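Local coordinates for cell wall binding protein cwp8 (Peptoclostridium difficile, PDB 5J6Q) that probably anchors itself to the bacterial cell wall through three CWB2 domains, carrying further domains at the cell surface, at residues A[101-106]-A[149-154]; A[115-120]-A[131-136]; A[197-202]-A[284-289]; A[242-247]-A[270-275]. All coordinates share one frame; numbering follows the deposited sequence.

Contact 1: A[101-106]-A[149-154]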
loop_
_atom_site.group_PDB
_atom_site.type_symbol
_atom_site.label_atom_id
_atom_site.label_comp_id
_atom_site.label_asym_id
_atom_site.label_seq_id
_atom_site.Cartn_x
_atom_site.Cartn_y
_atom_site.Cartn_z
ATOM N N ASP A 101 42.771 45.704 9.515
ATOM C CA ASP A 101 41.538 45.757 8.728
ATOM C C ASP A 101 40.499 46.559 9.520
ATOM O O ASP A 101 39.845 47.432 8.967
ATOM C CB ASP A 101 40.995 44.335 8.450
ATOM C CG ASP A 101 41.735 43.547 7.369
ATOM O OD1 ASP A 101 42.320 44.176 6.458
ATOM O OD2 ASP A 101 41.720 42.309 7.432
ATOM N N ALA A 102 40.371 46.266 10.824
ATOM C CA ALA A 102 39.433 46.949 11.713
ATOM C C ALA A 102 39.747 48.439 11.788
ATOM O O ALA A 102 38.845 49.269 11.695
ATOM C CB ALA A 102 39.511 46.342 13.104
ATOM N N VAL A 103 41.027 48.776 11.955
ATOM C CA VAL A 103 41.475 50.169 12.035
ATOM C C VAL A 103 41.069 50.923 10.766
ATOM O O VAL A 103 40.668 52.084 10.838
ATOM C CB VAL A 103 43.013 50.202 12.236
ATOM C CG1 VAL A 103 43.517 51.641 12.284
ATOM C CG2 VAL A 103 43.393 49.473 13.519
ATOM N N ASN A 104 41.165 50.251 9.610
ATOM C CA ASN A 104 40.810 50.831 8.318
ATOM C C ASN A 104 39.330 51.207 8.270
ATOM O O ASN A 104 38.990 52.272 7.756
ATOM C CB ASN A 104 41.122 49.833 7.199
ATOM C CG ASN A 104 42.575 49.814 6.786
ATOM O OD1 ASN A 104 42.909 49.243 5.746
ATOM N ND2 ASN A 104 43.505 50.401 7.539
ATOM N N ALA A 105 38.451 50.342 8.807
ATOM C CA ALA A 105 37.013 50.606 8.812
ATOM C C ALA A 105 36.664 51.782 9.733
ATOM O O ALA A 105 35.861 52.646 9.372
ATOM C CB ALA A 105 36.268 49.360 9.264
ATOM N N TYR A 106 37.270 51.822 10.922
ATOM C CA TYR A 106 36.996 52.905 11.862
ATOM C C TYR A 106 37.390 54.247 11.249
ATOM O O TYR A 106 36.674 55.234 11.383
ATOM C CB TYR A 106 37.779 52.680 13.167
ATOM C CG TYR A 106 37.761 53.886 14.078
ATOM C CD1 TYR A 106 36.692 54.125 14.929
ATOM C CD2 TYR A 106 38.809 54.795 14.084
ATOM C CE1 TYR A 106 36.662 55.236 15.761
ATOM C CE2 TYR A 106 38.793 55.912 14.910
ATOM C CZ TYR A 106 37.717 56.127 15.748
ATOM O OH TYR A 106 37.692 57.230 16.569
ATOM N N LEU A 149 38.182 45.215 19.691
ATOM C CA LEU A 149 38.015 46.469 20.406
ATOM C C LEU A 149 37.229 47.468 19.573
ATOM O O LEU A 149 37.201 47.363 18.349
ATOM C CB LEU A 149 39.399 47.056 20.733
ATOM C CG LEU A 149 39.974 46.651 22.091
ATOM C CD1 LEU A 149 40.510 45.255 22.045
ATOM C CD2 LEU A 149 41.109 47.563 22.460
ATOM N N ASP A 150 36.584 48.429 20.241
ATOM C CA ASP A 150 35.815 49.480 19.587
ATOM C C ASP A 150 36.643 50.751 19.684
ATOM O O ASP A 150 36.778 51.312 20.772
ATOM C CB ASP A 150 34.453 49.671 20.278
ATOM C CG ASP A 150 33.461 50.493 19.472
ATOM O OD1 ASP A 150 33.891 51.174 18.512
ATOM O OD2 ASP A 150 32.256 50.460 19.803
ATOM N N PHE A 151 37.199 51.210 18.559
ATOM C CA PHE A 151 38.046 52.395 18.575
ATOM C C PHE A 151 37.252 53.685 18.771
ATOM O O PHE A 151 37.844 54.761 18.817
ATOM C CB PHE A 151 38.867 52.457 17.279
ATOM C CG PHE A 151 39.761 51.251 17.099
ATOM C CD1 PHE A 151 39.642 50.440 15.986
ATOM C CD2 PHE A 151 40.712 50.927 18.049
ATOM C CE1 PHE A 151 40.458 49.329 15.827
ATOM C CE2 PHE A 151 41.527 49.814 17.886
ATOM C CZ PHE A 151 41.395 49.024 16.778
ATOM N N SER A 152 35.921 53.587 18.893
ATOM C CA SER A 152 35.094 54.771 19.097
ATOM C C SER A 152 34.911 55.009 20.591
ATOM O O SER A 152 34.462 56.077 21.002
ATOM C CB SER A 152 33.736 54.586 18.428
ATOM O OG SER A 152 33.865 53.824 17.240
ATOM N N LYS A 153 35.265 54.006 21.399
ATOM C CA LYS A 153 35.147 54.075 22.846
ATOM C C LYS A 153 36.519 54.202 23.505
ATOM O O LYS A 153 37.126 53.201 23.886
ATOM C CB LYS A 153 34.439 52.820 23.374
ATOM N N VAL A 154 37.009 55.436 23.622
ATOM C CA VAL A 154 38.283 55.732 24.265
ATOM C C VAL A 154 38.074 55.676 25.773
ATOM O O VAL A 154 37.056 56.159 26.267
ATOM C CB VAL A 154 38.780 57.132 23.831
ATOM C CG1 VAL A 154 40.042 57.513 24.599
ATOM C CG2 VAL A 154 39.050 57.155 22.332
#

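Contact 2: A[115-120]-A[131-136]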
loop_
_atom_site.group_PDB
_atom_site.type_symbol
_atom_site.label_atom_id
_atom_site.label_comp_id
_atom_site.label_asym_id
_atom_site.label_seq_id
_atom_site.Cartn_x
_atom_site.Cartn_y
_atom_site.Cartn_z
ATOM N N ASP A 115 41.088 63.906 11.835
ATOM C CA ASP A 115 41.119 64.527 13.161
ATOM C C ASP A 115 41.347 63.427 14.186
ATOM O O ASP A 115 42.265 63.504 14.999
ATOM C CB ASP A 115 39.803 65.266 13.465
ATOM C CG ASP A 115 39.880 66.139 14.704
ATOM O OD1 ASP A 115 38.859 66.250 15.415
ATOM O OD2 ASP A 115 40.960 66.715 14.960
ATOM N N ASN A 116 40.506 62.390 14.132
ATOM C CA ASN A 116 40.609 61.248 15.042
ATOM C C ASN A 116 41.232 60.046 14.332
ATOM O O ASN A 116 41.221 58.941 14.868
ATOM C CB ASN A 116 39.223 60.854 15.557
ATOM C CG ASN A 116 38.544 61.947 16.337
ATOM O OD1 ASN A 116 39.075 62.404 17.353
ATOM N ND2 ASN A 116 37.366 62.419 15.935
ATOM N N LYS A 117 41.780 60.266 13.129
ATOM C CA LYS A 117 42.390 59.216 12.322
ATOM C C LYS A 117 43.512 58.501 13.060
ATOM O O LYS A 117 44.379 59.138 13.661
ATOM C CB LYS A 117 42.932 59.814 11.015
ATOM C CG LYS A 117 43.188 58.761 9.947
ATOM C CD LYS A 117 44.073 59.314 8.845
ATOM C CE LYS A 117 44.849 58.214 8.165
ATOM N NZ LYS A 117 45.621 58.735 7.010
ATOM N N LEU A 118 43.487 57.169 13.014
ATOM C CA LEU A 118 44.485 56.335 13.666
ATOM C C LEU A 118 45.396 55.673 12.647
ATOM O O LEU A 118 45.124 55.715 11.448
ATOM C CB LEU A 118 43.792 55.251 14.496
ATOM C CG LEU A 118 42.838 55.782 15.550
ATOM C CD1 LEU A 118 42.017 54.641 16.100
ATOM C CD2 LEU A 118 43.619 56.442 16.664
ATOM N N THR A 119 46.473 55.053 13.124
ATOM C CA THR A 119 47.432 54.375 12.255
ATOM C C THR A 119 47.962 53.115 12.918
ATOM O O THR A 119 48.295 53.123 14.105
ATOM C CB THR A 119 48.619 55.292 11.919
ATOM O OG1 THR A 119 49.006 55.996 13.101
ATOM C CG2 THR A 119 48.281 56.286 10.825
ATOM N N ALA A 120 48.046 52.035 12.148
ATOM C CA ALA A 120 48.543 50.760 12.654
ATOM C C ALA A 120 49.696 50.226 11.799
ATOM O O ALA A 120 49.695 50.375 10.571
ATOM C CB ALA A 120 47.414 49.741 12.687
ATOM N N LYS A 131 48.220 53.663 17.147
ATOM C CA LYS A 131 48.409 54.993 17.712
ATOM C C LYS A 131 47.714 56.005 16.813
ATOM O O LYS A 131 47.039 55.598 15.868
ATOM C CB LYS A 131 49.912 55.313 17.798
ATOM C CG LYS A 131 50.576 55.416 16.427
ATOM C CD LYS A 131 52.093 55.394 16.542
ATOM C CE LYS A 131 52.751 55.194 15.198
ATOM N NZ LYS A 131 52.414 56.293 14.259
ATOM N N ARG A 132 47.863 57.308 17.082
ATOM C CA ARG A 132 47.221 58.292 16.218
ATOM C C ARG A 132 48.171 58.771 15.117
ATOM O O ARG A 132 49.387 58.688 15.272
ATOM C CB ARG A 132 46.736 59.481 17.047
ATOM C CG ARG A 132 45.869 60.437 16.245
ATOM C CD ARG A 132 44.825 61.096 17.123
ATOM N NE ARG A 132 45.383 61.468 18.422
ATOM C CZ ARG A 132 44.877 62.425 19.187
ATOM N NH1 ARG A 132 43.809 63.103 18.791
ATOM N NH2 ARG A 132 45.437 62.715 20.353
ATOM N N ALA A 133 47.616 59.273 14.010
ATOM C CA ALA A 133 48.404 59.755 12.881
ATOM C C ALA A 133 49.058 61.115 13.133
ATOM O O ALA A 133 50.130 61.374 12.592
ATOM C CB ALA A 133 47.515 59.849 11.651
ATOM N N LYS A 134 48.431 61.980 13.942
ATOM C CA LYS A 134 48.993 63.306 14.181
ATOM C C LYS A 134 49.986 63.310 15.335
ATOM O O LYS A 134 51.173 63.543 15.124
ATOM C CB LYS A 134 47.861 64.310 14.462
ATOM N N ASP A 135 49.504 63.052 16.550
ATOM C CA ASP A 135 50.351 63.054 17.738
ATOM C C ASP A 135 51.172 61.780 17.875
ATOM O O ASP A 135 52.142 61.770 18.629
ATOM C CB ASP A 135 49.482 63.222 18.994
ATOM N N SER A 136 50.797 60.712 17.152
ATOM C CA SER A 136 51.485 59.421 17.228
ATOM C C SER A 136 51.579 58.954 18.682
ATOM O O SER A 136 52.521 58.260 19.062
ATOM C CB SER A 136 52.877 59.526 16.613
ATOM O OG SER A 136 52.799 59.452 15.198
#

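Contact 3: A[197-202]-A[284-289]. With SO4 (sulfate ion), chain F.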
loop_
_atom_site.group_PDB
_atom_site.type_symbol
_atom_site.label_atom_id
_atom_site.label_comp_id
_atom_site.label_asym_id
_atom_site.label_seq_id
_atom_site.Cartn_x
_atom_site.Cartn_y
_atom_site.Cartn_z
ATOM N N ASP A 197 4.196 -5.242 -2.056
ATOM C CA ASP A 197 5.411 -6.076 -1.978
ATOM C C ASP A 197 6.342 -5.998 -3.198
ATOM O O ASP A 197 7.289 -6.747 -3.235
ATOM C CB ASP A 197 5.016 -7.577 -1.796
ATOM C CG ASP A 197 4.240 -8.225 -3.019
ATOM O OD1 ASP A 197 4.223 -7.615 -4.153
ATOM O OD2 ASP A 197 3.684 -9.317 -2.854
ATOM N N GLY A 198 6.067 -5.155 -4.164
ATOM C CA GLY A 198 6.822 -5.198 -5.423
ATOM C C GLY A 198 5.882 -5.317 -6.651
ATOM O O GLY A 198 6.091 -4.708 -7.698
ATOM N N ILE A 199 4.782 -6.081 -6.513
ATOM C CA ILE A 199 3.857 -6.245 -7.641
ATOM C C ILE A 199 2.362 -6.312 -7.162
ATOM O O ILE A 199 1.476 -5.923 -7.889
ATOM C CB ILE A 199 4.364 -7.451 -8.453
ATOM C CG1 ILE A 199 3.442 -7.725 -9.659
ATOM C CG2 ILE A 199 4.501 -8.726 -7.500
ATOM C CD1 ILE A 199 4.106 -8.608 -10.718
ATOM N N ARG A 200 2.105 -6.734 -5.939
ATOM C CA ARG A 200 0.756 -6.744 -5.421
ATOM C C ARG A 200 0.554 -5.814 -4.209
ATOM O O ARG A 200 1.435 -5.658 -3.400
ATOM C CB ARG A 200 0.428 -8.158 -4.931
ATOM C CG ARG A 200 0.560 -9.254 -5.988
ATOM C CD ARG A 200 0.545 -10.663 -5.280
ATOM N NE ARG A 200 1.744 -10.908 -4.448
ATOM C CZ ARG A 200 2.129 -12.124 -4.023
ATOM N NH1 ARG A 200 1.449 -13.219 -4.359
ATOM N NH2 ARG A 200 3.214 -12.243 -3.242
ATOM N N LEU A 201 -0.595 -5.209 -4.085
ATOM C CA LEU A 201 -0.832 -4.506 -2.838
ATOM C C LEU A 201 -0.958 -5.539 -1.694
ATOM O O LEU A 201 -1.242 -6.707 -1.916
ATOM C CB LEU A 201 -2.118 -3.707 -2.903
ATOM C CG LEU A 201 -2.084 -2.559 -3.973
ATOM C CD1 LEU A 201 -3.582 -2.076 -4.248
ATOM C CD2 LEU A 201 -1.220 -1.400 -3.439
ATOM N N THR A 202 -0.743 -5.110 -0.428
ATOM C CA THR A 202 -0.866 -6.067 0.712
ATOM C C THR A 202 -2.305 -5.863 1.193
ATOM O O THR A 202 -3.038 -5.027 0.614
ATOM C CB THR A 202 0.125 -5.626 1.837
ATOM O OG1 THR A 202 -0.236 -4.279 2.122
ATOM C CG2 THR A 202 1.560 -5.653 1.387
ATOM N N LEU A 284 -6.383 -1.941 -11.920
ATOM C CA LEU A 284 -4.946 -2.198 -11.759
ATOM C C LEU A 284 -4.474 -3.300 -12.675
ATOM O O LEU A 284 -5.289 -4.094 -13.142
ATOM C CB LEU A 284 -4.593 -2.590 -10.283
ATOM C CG LEU A 284 -5.349 -1.809 -9.128
ATOM C CD1 LEU A 284 -4.756 -2.248 -7.805
ATOM C CD2 LEU A 284 -5.132 -0.242 -9.227
ATOM N N LYS A 285 -3.132 -3.377 -12.882
ATOM C CA LYS A 285 -2.533 -4.408 -13.647
ATOM C C LYS A 285 -2.504 -5.782 -12.793
ATOM O O LYS A 285 -2.618 -6.877 -13.359
ATOM C CB LYS A 285 -1.138 -3.997 -14.038
ATOM C CG LYS A 285 -1.037 -2.700 -14.955
ATOM C CD LYS A 285 -1.638 -2.850 -16.359
ATOM C CE LYS A 285 -1.588 -1.525 -17.182
ATOM N NZ LYS A 285 -2.897 -0.745 -17.134
ATOM N N VAL A 286 -2.342 -5.694 -11.471
ATOM C CA VAL A 286 -2.294 -6.889 -10.592
ATOM C C VAL A 286 -3.169 -6.596 -9.425
ATOM O O VAL A 286 -2.992 -5.584 -8.718
ATOM C CB VAL A 286 -0.868 -7.177 -10.199
ATOM C CG1 VAL A 286 -0.787 -8.454 -9.290
ATOM C CG2 VAL A 286 -0.032 -7.388 -11.468
ATOM N N GLU A 287 -4.208 -7.388 -9.315
ATOM C CA GLU A 287 -5.213 -7.263 -8.225
ATOM C C GLU A 287 -5.266 -8.639 -7.447
ATOM O O GLU A 287 -5.128 -9.689 -8.097
ATOM C CB GLU A 287 -6.633 -6.939 -8.804
ATOM C CG GLU A 287 -6.889 -5.418 -8.794
ATOM C CD GLU A 287 -8.163 -4.955 -9.558
ATOM O OE1 GLU A 287 -9.110 -5.734 -9.661
ATOM O OE2 GLU A 287 -8.202 -3.771 -10.045
ATOM N N VAL A 288 -5.404 -8.596 -6.123
ATOM C CA VAL A 288 -5.566 -9.762 -5.261
ATOM C C VAL A 288 -7.051 -9.704 -4.693
ATOM O O VAL A 288 -7.531 -8.665 -4.171
ATOM C CB VAL A 288 -4.518 -9.685 -4.125
ATOM C CG1 VAL A 288 -4.592 -10.915 -3.204
ATOM C CG2 VAL A 288 -3.142 -9.556 -4.724
ATOM N N LEU A 289 -7.786 -10.806 -4.850
ATOM C CA LEU A 289 -9.104 -10.944 -4.297
ATOM C C LEU A 289 -8.877 -12.013 -3.124
ATOM O O LEU A 289 -8.797 -13.148 -3.492
ATOM C CB LEU A 289 -10.143 -11.574 -5.282
ATOM C CG LEU A 289 -10.550 -10.553 -6.474
ATOM C CD1 LEU A 289 -11.463 -11.290 -7.264
ATOM C CD2 LEU A 289 -11.096 -9.184 -5.900
HETATM S S SO4 F . 6.551 -14.650 -1.511
HETATM O O1 SO4 F . 7.576 -13.597 -1.307
HETATM O O2 SO4 F . 7.122 -15.827 -2.154
HETATM O O3 SO4 F . 6.001 -15.076 -0.221
HETATM O O4 SO4 F . 5.498 -14.070 -2.297
HETATM O O HOH W 1 -0.753 -3.731 -7.685
HETATM O O HOH W 2 -2.659 -5.635 -6.110
#

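Contact 4: A[242-247]-A[270-275]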
loop_
_atom_site.group_PDB
_atom_site.type_symbol
_atom_site.label_atom_id
_atom_site.label_comp_id
_atom_site.label_asym_id
_atom_site.label_seq_id
_atom_site.Cartn_x
_atom_site.Cartn_y
_atom_site.Cartn_z
ATOM N N SER A 242 12.901 6.944 -0.966
ATOM C CA SER A 242 11.965 7.642 -1.846
ATOM C C SER A 242 10.746 7.901 -1.008
ATOM O O SER A 242 10.472 7.104 -0.126
ATOM C CB SER A 242 11.581 6.779 -3.044
ATOM O OG SER A 242 11.453 7.560 -4.224
ATOM N N SER A 243 9.996 8.967 -1.251
ATOM C CA SER A 243 8.879 9.158 -0.374
ATOM C C SER A 243 7.765 9.919 -0.990
ATOM O O SER A 243 7.911 10.575 -2.033
ATOM C CB SER A 243 9.330 9.882 0.905
ATOM O OG SER A 243 9.512 11.286 0.730
ATOM N N PHE A 244 6.631 9.813 -0.336
ATOM C CA PHE A 244 5.482 10.566 -0.730
ATOM C C PHE A 244 4.442 10.387 0.277
ATOM O O PHE A 244 4.502 9.493 1.143
ATOM C CB PHE A 244 4.978 10.249 -2.168
ATOM C CG PHE A 244 4.344 8.896 -2.458
ATOM C CD1 PHE A 244 2.975 8.748 -2.480
ATOM C CD2 PHE A 244 5.122 7.811 -2.766
ATOM C CE1 PHE A 244 2.396 7.513 -2.815
ATOM C CE2 PHE A 244 4.544 6.581 -3.099
ATOM C CZ PHE A 244 3.192 6.447 -3.120
ATOM N N ASP A 245 3.494 11.259 0.202
ATOM C CA ASP A 245 2.360 11.336 1.104
ATOM C C ASP A 245 1.117 11.004 0.316
ATOM O O ASP A 245 0.949 11.463 -0.837
ATOM C CB ASP A 245 2.185 12.774 1.718
ATOM C CG ASP A 245 2.955 13.070 3.027
ATOM O OD1 ASP A 245 3.912 12.292 3.376
ATOM O OD2 ASP A 245 2.622 14.084 3.695
ATOM N N ILE A 246 0.246 10.231 0.955
ATOM C CA ILE A 246 -1.022 9.781 0.428
ATOM C C ILE A 246 -2.044 10.408 1.306
ATOM O O ILE A 246 -1.968 10.166 2.504
ATOM C CB ILE A 246 -1.121 8.197 0.539
ATOM C CG1 ILE A 246 -0.025 7.514 -0.208
ATOM C CG2 ILE A 246 -2.470 7.730 0.078
ATOM C CD1 ILE A 246 0.182 6.040 0.227
ATOM N N VAL A 247 -3.037 11.129 0.760
ATOM C CA VAL A 247 -4.047 11.782 1.555
ATOM C C VAL A 247 -5.437 11.317 1.177
ATOM O O VAL A 247 -5.812 11.400 0.010
ATOM C CB VAL A 247 -3.896 13.334 1.300
ATOM C CG1 VAL A 247 -4.890 14.120 2.147
ATOM C CG2 VAL A 247 -2.464 13.777 1.588
ATOM N N ASP A 270 6.823 2.270 -8.338
ATOM C CA ASP A 270 5.815 1.279 -8.757
ATOM C C ASP A 270 4.517 1.433 -7.970
ATOM O O ASP A 270 3.404 1.583 -8.556
ATOM C CB ASP A 270 6.454 -0.106 -8.624
ATOM C CG ASP A 270 7.389 -0.326 -9.790
ATOM O OD1 ASP A 270 7.370 0.499 -10.729
ATOM O OD2 ASP A 270 8.137 -1.310 -9.775
ATOM N N LEU A 271 4.674 1.529 -6.630
ATOM C CA LEU A 271 3.527 1.733 -5.760
ATOM C C LEU A 271 2.850 3.012 -6.096
ATOM O O LEU A 271 1.602 3.114 -6.097
ATOM C CB LEU A 271 3.974 1.755 -4.267
ATOM C CG LEU A 271 2.883 2.341 -3.360
ATOM C CD1 LEU A 271 1.663 1.450 -3.417
ATOM C CD2 LEU A 271 3.332 2.414 -1.900
ATOM N N HIS A 272 3.643 4.060 -6.365
ATOM C CA HIS A 272 2.992 5.373 -6.692
ATOM C C HIS A 272 2.234 5.208 -8.009
ATOM O O HIS A 272 1.124 5.712 -8.161
ATOM C CB HIS A 272 4.043 6.491 -6.790
ATOM C CG HIS A 272 3.410 7.805 -7.110
ATOM N ND1 HIS A 272 3.131 8.750 -6.138
ATOM C CD2 HIS A 272 2.984 8.321 -8.286
ATOM C CE1 HIS A 272 2.571 9.795 -6.735
ATOM N NE2 HIS A 272 2.465 9.565 -8.026
ATOM N N LYS A 273 2.827 4.511 -8.997
ATOM C CA LYS A 273 2.048 4.165 -10.260
ATOM C C LYS A 273 0.671 3.482 -9.945
ATOM O O LYS A 273 -0.417 3.901 -10.463
ATOM C CB LYS A 273 2.853 3.164 -11.128
ATOM C CG LYS A 273 4.031 3.812 -11.842
ATOM C CD LYS A 273 4.919 2.806 -12.588
ATOM C CE LYS A 273 6.366 3.266 -12.574
ATOM N NZ LYS A 273 7.333 2.178 -12.923
ATOM N N VAL A 274 0.685 2.430 -9.015
ATOM C CA VAL A 274 -0.620 1.756 -8.709
ATOM C C VAL A 274 -1.556 2.645 -8.056
ATOM O O VAL A 274 -2.808 2.657 -8.343
ATOM C CB VAL A 274 -0.316 0.528 -7.835
ATOM C CG1 VAL A 274 -1.601 -0.107 -7.311
ATOM C CG2 VAL A 274 0.538 -0.435 -8.628
ATOM N N LEU A 275 -0.985 3.532 -7.148
ATOM C CA LEU A 275 -1.962 4.445 -6.493
ATOM C C LEU A 275 -2.538 5.480 -7.472
ATOM O O LEU A 275 -3.688 5.932 -7.279
ATOM C CB LEU A 275 -1.299 5.100 -5.290
ATOM C CG LEU A 275 -1.001 3.989 -4.234
ATOM C CD1 LEU A 275 -0.261 4.532 -3.009
ATOM C CD2 LEU A 275 -2.396 3.394 -3.844
#

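Contact 1: A[101-106]-A[149-154]
Tyr106 lays one face of its ring against the beta carbon of Phe151. This is a CH-pi contact. Phe151 CB stands 3.7 Å from the centroid of the Tyr106 ring, 14° off the ring normal, and so sits over the centre rather than the rim. The Phe151 backbone follows close by, with its O atom 3.3 Å from Tyr106 CE1. The Tyr106 ring is carried there by CG, which is anti to the backbone N (chi1 169°).

The Phe151 ring reaches the other way, toward the preceding turn of the helix. Its CE1 atom is 3.7 Å from Val103 CG2, and the two side chains cross at about a right angle. Ala102 CB comes to the edge of the same ring, 4.2 Å from CE1. Phe151 and Val103 are both buried, and they form the tight, apolar part of the contact.

The other side is looser and more polar. Ser152 is exposed and meets the edge of the Tyr106 ring, its OG 3.5 Å from CE1. A type I turn runs from Asp150 to Lys153. Asp150 OD1 holds this corner by accepting from both Ser152 OG, at 2.9 Å, and Ser152 N. The second bond makes it an Asx turn. Both donors approach from the same face of the carboxylate.

Helix 96-111 thus packs against a chain corner at Phe151 and Ser152, between strands 149-150 and 153-154. Leu118 of strand 118-124 touches both Tyr106 and Phe151, Tyr165 of strand 165-171 meets the Phe151 ring edge-to-face, and Val103 rests on Ala120.

Contact 2: A[115-120]-A[131-136]
Lys131 O is gripped twice by Thr119. The backbone bond is the strong one: Thr119 N donates to Lys131 O at 2.9 Å, with an N-H...O angle of 162°. Thr119 OG1 adds a weak bond to Lys131 O at 3.4 Å. The hydroxyl gets there because OG1 lies between the backbone N and the carbonyl carbon (chi1 42°).

The return bond, from Lys131 N to Thr119 O, is 3.1 Å long and makes this an antiparallel hydrogen-bonded pair. Leu118 and Arg132 form the next, non-hydrogen-bonded pair, and their side chains diverge. The ladder goes one step further beyond the strands: Ala133 N donates to Lys117 O at 3.3 Å, almost straight.

Thr119 and Lys131 put their side chains on the same face of the hairpin. The aliphatic Lys131 CG lies 3.7 Å from Thr119 OG1. The other branch of the threonine, Thr119 CG2, meets Ala133 CB, also at 3.7 Å. Arg132 passes its CG close to Lys117 O, at 3.3 Å. Its guanidinium then extends toward Asp115, where it has the backbone O of that residue at its edge. Leu118 CD2 lies 3.6 Å from Lys131 O, and Asn107 OD1 of helix 96-111 accepts from Leu118 N.

Three backbone bonds thus join the two segments. The side chains on the Thr119 and Lys131 face are mixed and partly exposed, while Leu118 is buried away from it.

Contact 3: A[197-202]-A[284-289]
Val286 crosses Ile199 and Arg200 obliquely, and Val288 crosses Arg200 in the same way. The two valines lie on strand 286-289, at one edge of a four-strand parallel sheet, consistent with the toprim-like fold reported for CWB2 modules. Strand 572-575 pairs with it on the inner side. The loop at 197-202 packs on this edge strand.

Val286 CG1, anti to the backbone N (chi1 -179°), touches Arg200 CG at 3.7 Å, while Val286 CG2 turns to Ile199 CG1. Val288 CG2 lies beside the aliphatic part of Arg200, 3.8 Å from CB. Leu201 meets Leu284 at about a right angle, CD1 to CD1.

An Asx motif shapes the loop: Asp197 OD1 accepts from Ile199 N and Arg200 N. Its OD2 forms a salt bridge with Arg200, taking NE and NH2 side-on, close to the guanidinium plane. Arg200 NH1 instead bonds to Ile579 O and Gln574 OE1, which ties the loop to the CWB2 region. A sulfate, probably from the crystallisation liquor, accepts a weak bond from NH2.

Two waters join the backbones. One links Ile199 O to Val286 O; the other accepts from Leu201 N and donates to Val286 O at 2.6 Å.

Contact 4: A[242-247]-A[270-275]
The Phe244 ring has the His272 ring over one face and Leu275 CD1 and Leu271 CG at its edge. The aromatic pair is T-shaped: the edge of His272 points to the face of Phe244. Their centroids are 4.7 Å apart and the planes stand at 76°. This is helix-on-sheet packing in an alpha/beta domain. Helix 265-280 covers the mixed sheet that holds strand 242-249.

The local helix and strand segments run nearly the same way, at 23° between their directions, with axes 10.4 Å apart. The Phe244 side chain spans from strand to helix. Its CG sits between the backbone N and the carbonyl carbon (chi1 69°), which brings CG, and the ring it carries, to the imidazole. Beyond the imidazole, Phe244 CE2 meets His272 CB at 3.7 Å, and Phe244 CZ meets Leu271 CG at 4.1 Å.

The contact is apolar at its core, and Phe244, Ile246, Leu271 and Leu275 are all buried. His272 is partly exposed, and its ring also meets that of Phe220 on strand 217-224, next to strand 242-249 in the sheet. On another side of the helix, Lys273 NZ makes a salt bridge to Asp270 OD1, one turn back.

Leu275 serves both strand residues. Its CD1 is 4.0 Å from Phe244 CZ and 3.6 Å from Ile246 CD1, where the leucine and isoleucine side chains cross at about a right angle.

In the fold
The four contacts form two groups far apart in an elongated chain. Contacts 1 and 2 lie in the Cwp8 domain 2 range, with centres 12 Å apart. They touch through Leu118, Asn116 and Ala120, and contact 2 falls within the span of chain that contact 1 brackets. Contacts 3 and 4 follow later, with centres 14 Å apart. In sequence, contact 4 falls between the two segments of contact 3. Leu201 and Leu284 of contact 3 pack on helix 265-280, which carries contact 4. About 60 Å separates the centres of contacts 1 and 4. Contact 3 joins domain 3 to the CWB2 sheet; contact 4 packs helix on sheet inside domain 3.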